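Local structure of aminoglycoside phosphotransferase (Streptomyces rimosus, 6FUC) at residues 107-112 with 247-251; 189-193 with 228-232. The protein probably confers streptomycin resistance by transferring phosphate from ATP to the 3''-hydroxyl of the antibiotic. The contacts are given in a common frame with arbitrary orientation. Numbering follows the deposited sequence.

Contact 1: 107-112 with 247-251; sequences WEPIAD and FAARY
Two helical pieces, 107-112 and 247-251, cross at -45° with their axes 8.8 Å apart at closest approach. The first is kinked at Pro-109, which has no N-H to give to the preceding turn. Ala-111 and Tyr-251 come nearest, CA to CA 5.1 Å. Phe-247 buries the most surface: with chi1 t and chi2 near -77°, its ring lies against Ala-111, whose CB sits 3.7 Å from the ring centroid in a CH-pi contact over the face. The ring edge meets the face of the Trp-107 six-membered ring (centroids 5.0 Å apart, planes at 62°), and Phe-247 CE2 lies 3.9 Å from Ile-110 CG2. Arg-250 (t, p, t) stretches across Ala-111, its CG 3.7 Å from Ala-111 CB, to a bidentate salt bridge with Asp-112: NE to OD1 2.8 Å, NH2 to OD2 2.9 Å. Glu-108 OE1 adds a long ion pair 4.0 Å from Arg-250 NH1, over the guanidinium face. One water donates to both Asp-112 OD1 and Arg-250 O, 2.8 Å each. Helix 219-233 covers the aromatic side through Leu-222 and Leu-225. This is helix-helix packing within the helical C-terminal lobe of the kinase-like phosphotransferase fold.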
# COMPACT_ATOMS: atom_id res chain seq x y z
N TRP A 107 -1.65 15.63 9.18
CA TRP A 107 -2.84 15.34 8.38
C TRP A 107 -2.90 16.16 7.08
O TRP A 107 -3.03 15.62 5.96
CB TRP A 107 -4.06 15.52 9.23
CG TRP A 107 -5.37 14.94 8.71
CD1 TRP A 107 -6.53 15.62 8.54
CD2 TRP A 107 -5.65 13.59 8.41
NE1 TRP A 107 -7.52 14.77 8.15
CE2 TRP A 107 -7.02 13.51 8.04
CE3 TRP A 107 -4.89 12.44 8.37
CZ2 TRP A 107 -7.63 12.34 7.68
CZ3 TRP A 107 -5.51 11.23 7.99
CH2 TRP A 107 -6.88 11.21 7.65
N GLU A 108 -2.73 17.46 7.20
CA GLU A 108 -2.65 18.31 5.98
C GLU A 108 -1.39 18.02 5.14
O GLU A 108 -1.47 17.94 3.90
CB GLU A 108 -2.83 19.82 6.25
CG GLU A 108 -4.20 20.15 6.73
CD GLU A 108 -4.37 21.61 7.09
OE1 GLU A 108 -3.38 22.33 7.28
OE2 GLU A 108 -5.55 22.00 7.14
N PRO A 109 -0.23 17.78 5.79
CA PRO A 109 0.94 17.37 5.02
C PRO A 109 0.70 16.06 4.21
O PRO A 109 1.16 15.97 3.06
CB PRO A 109 2.02 17.19 6.07
CG PRO A 109 1.70 18.25 7.05
CD PRO A 109 0.18 18.31 7.09
N ILE A 110 -0.04 15.12 4.78
CA ILE A 110 -0.37 13.91 4.07
C ILE A 110 -1.27 14.23 2.89
O ILE A 110 -1.05 13.74 1.75
CB ILE A 110 -0.97 12.85 5.03
CG1 ILE A 110 0.05 12.31 6.00
CG2 ILE A 110 -1.58 11.73 4.19
CD1 ILE A 110 -0.52 11.56 7.15
N ALA A 111 -2.30 15.07 3.09
CA ALA A 111 -3.17 15.43 2.01
C ALA A 111 -2.35 16.02 0.89
O ALA A 111 -2.58 15.72 -0.32
CB ALA A 111 -4.24 16.40 2.49
N ASP A 112 -1.42 16.88 1.22
CA ASP A 112 -0.65 17.54 0.18
C ASP A 112 0.29 16.55 -0.57
O ASP A 112 0.43 16.64 -1.79
CB ASP A 112 0.25 18.68 0.77
CG ASP A 112 -0.51 19.82 1.37
OD1 ASP A 112 -1.71 20.00 1.10
OD2 ASP A 112 0.14 20.61 2.12
N PHE A 247 -9.66 16.61 5.38
CA PHE A 247 -8.67 16.05 4.43
C PHE A 247 -9.15 16.35 3.01
O PHE A 247 -8.40 16.80 2.17
CB PHE A 247 -8.54 14.58 4.66
CG PHE A 247 -7.43 13.95 3.88
CD1 PHE A 247 -7.58 13.71 2.54
CD2 PHE A 247 -6.20 13.68 4.47
CE1 PHE A 247 -6.49 13.07 1.84
CE2 PHE A 247 -5.18 13.12 3.79
CZ PHE A 247 -5.31 12.83 2.47
N ALA A 248 -10.42 16.06 2.74
CA ALA A 248 -10.95 16.22 1.40
C ALA A 248 -10.88 17.65 0.90
O ALA A 248 -10.60 17.93 -0.27
CB ALA A 248 -12.37 15.67 1.29
N ALA A 249 -11.17 18.56 1.80
CA ALA A 249 -11.09 19.98 1.48
C ALA A 249 -9.63 20.37 1.16
O ALA A 249 -9.38 21.15 0.26
CB ALA A 249 -11.65 20.85 2.60
N ARG A 250 -8.69 19.86 1.93
CA ARG A 250 -7.30 20.19 1.68
C ARG A 250 -6.75 19.53 0.37
O ARG A 250 -6.03 20.16 -0.39
CB ARG A 250 -6.43 19.71 2.88
CG ARG A 250 -4.95 20.03 2.76
CD ARG A 250 -4.66 21.48 2.93
NE ARG A 250 -3.24 21.74 2.75
CZ ARG A 250 -2.66 22.85 3.13
NH1 ARG A 250 -3.37 23.84 3.63
NH2 ARG A 250 -1.38 22.99 2.89
N TYR A 251 -7.05 18.28 0.17
CA TYR A 251 -6.65 17.52 -1.02
C TYR A 251 -7.39 18.06 -2.27
O TYR A 251 -6.78 18.11 -3.33
CB TYR A 251 -6.98 16.05 -0.78
CG TYR A 251 -6.90 15.15 -1.98
CD1 TYR A 251 -7.95 15.03 -2.88
CD2 TYR A 251 -5.75 14.42 -2.24
CE1 TYR A 251 -7.89 14.14 -3.94
CE2 TYR A 251 -5.70 13.53 -3.31
CZ TYR A 251 -6.75 13.43 -4.17
OH TYR A 251 -6.77 12.56 -5.24
O HOH W 1 -3.43 19.33 -0.95

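Contact 2: 189-193 with 228-232; sequences DLCLP and TARET
Segment 189-193 is mostly loop: Leu-190 (phi/psi -88/54) centres an inverse gamma turn, closed by a weak bond from Cys-191 N to Asp-189 O at 2.9 Å, Cys-191 is extended (-82/159), and Leu-192 and Pro-193 begin a 3-10 turn. It faces one turn of helix, 228-232, near the end of helix 219-233, with Cys-191 and Thr-228 closest at 5.9 Å between CA atoms. Thr-228 (chi1 p) turns OG1 to accept a hydrogen bond from Leu-192 N at 3.0 Å, while the same hydroxyl donates to the Leu-224 carbonyl of its own helix. Thr-228 CG2 lies 3.9 Å from Cys-191 CB. Leu-192 (m, t) reaches along the helix, putting CD1 3.8 Å from Ala-229 CA and 4.0 Å from Thr-232 OG1; Leu-103 of helix 100-117 also touches Leu-192. A side-chain hydroxyl of the helix thus holds a main-chain N-H of the loop. His-187, Asp-189 and Asn-194 fit the HGDxxxxN signature, the catalytic-loop motif of aminoglycoside phosphotransferases and their kinase-like relatives.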
# COMPACT_ATOMS: atom_id res chain seq x y z
N ASP A 189 -1.64 0.97 -2.00
CA ASP A 189 -1.88 0.34 -0.69
C ASP A 189 -1.66 1.42 0.37
O ASP A 189 -0.75 1.34 1.21
CB ASP A 189 -0.98 -0.85 -0.47
CG ASP A 189 -1.20 -1.54 0.84
OD1 ASP A 189 -2.31 -1.42 1.38
OD2 ASP A 189 -0.26 -2.21 1.33
N LEU A 190 -2.52 2.43 0.34
CA LEU A 190 -2.28 3.70 1.11
C LEU A 190 -2.85 3.56 2.52
O LEU A 190 -3.62 4.42 2.98
CB LEU A 190 -2.75 4.90 0.36
CG LEU A 190 -2.21 6.24 0.92
CD1 LEU A 190 -0.69 6.35 0.68
CD2 LEU A 190 -2.93 7.41 0.28
N CYS A 191 -2.46 2.51 3.23
CA CYS A 191 -2.70 2.42 4.65
C CYS A 191 -1.64 3.22 5.38
O CYS A 191 -0.50 3.39 4.89
CB CYS A 191 -2.69 0.99 5.07
SG CYS A 191 -1.32 0.03 4.62
N LEU A 192 -1.91 3.62 6.62
CA LEU A 192 -0.94 4.42 7.40
C LEU A 192 0.47 3.86 7.52
O LEU A 192 1.41 4.64 7.50
CB LEU A 192 -1.46 4.70 8.82
CG LEU A 192 -2.61 5.66 8.95
CD1 LEU A 192 -2.90 5.86 10.42
CD2 LEU A 192 -2.34 7.01 8.28
N PRO A 193 0.66 2.53 7.61
CA PRO A 193 2.02 2.03 7.72
C PRO A 193 2.90 2.43 6.55
O PRO A 193 4.13 2.40 6.67
CB PRO A 193 1.86 0.50 7.77
CG PRO A 193 0.52 0.34 8.47
CD PRO A 193 -0.31 1.44 7.88
N THR A 228 -7.71 3.46 8.07
CA THR A 228 -6.61 3.22 9.01
C THR A 228 -6.39 4.40 9.94
O THR A 228 -6.11 4.24 11.12
CB THR A 228 -5.36 2.73 8.32
OG1 THR A 228 -4.87 3.68 7.34
CG2 THR A 228 -5.58 1.40 7.68
N ALA A 229 -6.62 5.61 9.48
CA ALA A 229 -6.55 6.74 10.40
C ALA A 229 -7.67 6.75 11.43
O ALA A 229 -7.43 7.23 12.53
CB ALA A 229 -6.67 8.03 9.62
N ARG A 230 -8.84 6.24 11.10
CA ARG A 230 -9.92 6.16 12.08
C ARG A 230 -9.51 5.35 13.29
O ARG A 230 -9.94 5.64 14.39
CB ARG A 230 -11.21 5.58 11.46
CG ARG A 230 -12.01 6.54 10.59
CD ARG A 230 -13.40 6.12 10.08
NE ARG A 230 -13.47 4.97 9.16
CZ ARG A 230 -13.40 5.04 7.82
NH1 ARG A 230 -13.20 6.22 7.21
NH2 ARG A 230 -13.51 3.94 7.07
N GLU A 231 -8.61 4.38 13.11
CA GLU A 231 -8.10 3.65 14.26
C GLU A 231 -7.32 4.54 15.21
O GLU A 231 -7.41 4.42 16.43
CB GLU A 231 -7.29 2.42 13.88
CG GLU A 231 -8.14 1.50 12.99
N THR A 232 -6.57 5.47 14.68
CA THR A 232 -5.86 6.42 15.52
C THR A 232 -6.78 7.43 16.18
O THR A 232 -6.54 7.79 17.36
CB THR A 232 -4.75 7.07 14.68
OG1 THR A 232 -3.88 6.03 14.28
CG2 THR A 232 -4.00 8.14 15.46

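In the fold
Both contacts lie in the helical lobe, their centres 14 Å apart, and contact 2 is nested in the chain loop closed by contact 1. They touch directly, Trp-107 CH2 packing 3.8 Å from Ala-229 CB. Helix 219-233 supplies one side of contact 2 and backs contact 1, since Leu-225 meets Ile-110, Phe-247 and Leu-192. Contact 1, about 18 Å from the chain centre, grades from a buried aromatic cluster to an exposed network of charges and buries 446 Å². Contact 2, about 10 Å from the centre, buries just 188 Å² and relies on one uncharged hydrogen bond and a leucine to join the signature loop to its helix.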